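Local coordinates for dimethyladenosine transferase, putative (Plasmodium falciparum, PDB 2H1R), which probably transfers methyl groups from S-adenosyl-L-methionine to adenine bases of ribosomal RNA, at residues A[68-73]-A[102-107]. Numbering follows the deposited sequence.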
# COMPACT_ATOMS: atom_id res chain seq x y z
N ILE A 68 -17.46 -11.69 2.31
CA ILE A 68 -17.67 -11.46 0.87
C ILE A 68 -16.40 -11.97 0.23
O ILE A 68 -15.28 -11.64 0.66
CB ILE A 68 -17.90 -9.98 0.54
CG1 ILE A 68 -19.16 -9.46 1.27
CG2 ILE A 68 -18.02 -9.78 -0.99
CD1 ILE A 68 -19.23 -7.95 1.39
N THR A 69 -16.56 -12.84 -0.74
CA THR A 69 -15.38 -13.40 -1.38
C THR A 69 -15.37 -13.06 -2.87
O THR A 69 -16.43 -12.97 -3.50
CB THR A 69 -15.24 -14.90 -1.10
OG1 THR A 69 -14.09 -15.42 -1.78
CG2 THR A 69 -16.45 -15.65 -1.56
N ILE A 70 -14.17 -12.81 -3.39
CA ILE A 70 -13.95 -12.50 -4.80
C ILE A 70 -12.95 -13.54 -5.30
O ILE A 70 -11.82 -13.60 -4.80
CB ILE A 70 -13.35 -11.07 -5.00
CG1 ILE A 70 -14.30 -9.99 -4.46
CG2 ILE A 70 -13.02 -10.82 -6.49
CD1 ILE A 70 -13.69 -8.57 -4.37
N ASP A 71 -13.38 -14.37 -6.26
CA ASP A 71 -12.46 -15.26 -6.97
C ASP A 71 -12.59 -15.12 -8.49
O ASP A 71 -13.66 -14.77 -9.01
CB ASP A 71 -12.64 -16.72 -6.52
CG ASP A 71 -11.48 -17.63 -6.96
OD1 ASP A 71 -10.61 -17.99 -6.11
OD2 ASP A 71 -11.43 -17.99 -8.17
N ILE A 72 -11.49 -15.38 -9.18
CA ILE A 72 -11.41 -15.23 -10.63
C ILE A 72 -12.20 -16.31 -11.38
O ILE A 72 -12.63 -16.07 -12.51
CB ILE A 72 -9.93 -15.16 -11.12
CG1 ILE A 72 -9.78 -14.16 -12.28
CG2 ILE A 72 -9.37 -16.58 -11.41
CD1 ILE A 72 -8.35 -14.01 -12.82
N ASP A 73 -12.42 -17.46 -10.75
CA ASP A 73 -13.12 -18.59 -11.39
C ASP A 73 -14.49 -18.93 -10.80
O ASP A 73 -14.62 -19.24 -9.61
CB ASP A 73 -12.27 -19.87 -11.41
CG ASP A 73 -13.01 -21.06 -12.05
OD1 ASP A 73 -13.13 -21.11 -13.30
OD2 ASP A 73 -13.48 -21.93 -11.30
N THR A 102 -12.82 -5.67 -9.94
CA THR A 102 -13.98 -5.65 -9.01
C THR A 102 -13.99 -4.43 -8.08
O THR A 102 -13.00 -4.13 -7.42
CB THR A 102 -14.02 -6.93 -8.11
OG1 THR A 102 -13.97 -8.10 -8.94
CG2 THR A 102 -15.29 -6.97 -7.26
N VAL A 103 -15.13 -3.74 -8.02
CA VAL A 103 -15.29 -2.67 -7.03
C VAL A 103 -15.35 -3.34 -5.65
O VAL A 103 -16.10 -4.30 -5.46
CB VAL A 103 -16.53 -1.78 -7.29
CG1 VAL A 103 -17.84 -2.57 -7.18
CG2 VAL A 103 -16.55 -0.56 -6.34
N PHE A 104 -14.53 -2.88 -4.71
CA PHE A 104 -14.56 -3.45 -3.37
C PHE A 104 -15.78 -2.94 -2.62
O PHE A 104 -16.06 -1.73 -2.65
CB PHE A 104 -13.30 -3.12 -2.56
CG PHE A 104 -12.08 -3.92 -2.95
CD1 PHE A 104 -12.15 -4.97 -3.86
CD2 PHE A 104 -10.85 -3.64 -2.36
CE1 PHE A 104 -10.99 -5.70 -4.21
CE2 PHE A 104 -9.71 -4.36 -2.68
CZ PHE A 104 -9.78 -5.39 -3.62
N PRO A 105 -16.50 -3.85 -1.93
CA PRO A 105 -17.55 -3.43 -0.98
C PRO A 105 -16.94 -2.74 0.24
O PRO A 105 -15.71 -2.74 0.41
CB PRO A 105 -18.15 -4.76 -0.54
CG PRO A 105 -17.02 -5.73 -0.66
CD PRO A 105 -16.36 -5.31 -1.96
N LYS A 106 -17.78 -2.13 1.09
CA LYS A 106 -17.30 -1.65 2.38
C LYS A 106 -16.96 -2.92 3.17
O LYS A 106 -17.71 -3.91 3.11
CB LYS A 106 -18.34 -0.80 3.11
N PHE A 107 -15.81 -2.91 3.82
CA PHE A 107 -15.38 -4.05 4.60
C PHE A 107 -14.55 -3.53 5.77
O PHE A 107 -14.02 -2.40 5.74
CB PHE A 107 -14.62 -5.07 3.74
CG PHE A 107 -13.30 -4.55 3.21
CD1 PHE A 107 -12.14 -4.69 3.95
CD2 PHE A 107 -13.24 -3.90 1.99
CE1 PHE A 107 -10.93 -4.19 3.50
CE2 PHE A 107 -12.03 -3.41 1.50
CZ PHE A 107 -10.88 -3.53 2.26
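Beside the predicted S-adenosyl-L-methionine site of the methyltransferase domain, Ile68 and Ile70 at the end of strand 66-70 pack against Thr102, Phe104 and Pro105 of the loop that leads into strand 109-113. Ile70 CD1 touches two partners: Thr102 CG2 at 3.7 Å, which it meets tip to tip, and Phe104 CE1 at 3.9 Å, an oblique ring contact in which the side chains cross at about a right angle. With Ile70 chi1 at -61°, CG1 lies beside the backbone N and CG2 is anti to it; CG2 comes to 3.8 Å from Thr102 OG1. Two residues earlier, on the same side of the strand, Ile68 CD1 lies 3.7 Å from Pro105 CG, the isoleucine and the proline ring sliding past each other in opposite directions. No hydrogen bond joins the two segments; van der Waals contacts hold them together. In the Rossmann-like fold of class I methyltransferases, strand 66-70 runs parallel to strand 45-49, and Ile70 also touches Leu47 there while Phe104 touches Ile49. Lys125 makes a cation-pi contact with Phe104 and hydrogen-bonds Thr102 O. Just past the strand comes Asp71, a predicted cofactor ligand: its OD2 accepts a nearly straight hydrogen bond (172°) from Asp73 N at 2.8 Å, through the lone pair facing away from OD1, forming an Asx turn. Asp73 then N-caps helix 74-86 by accepting from Met76 N through OD2.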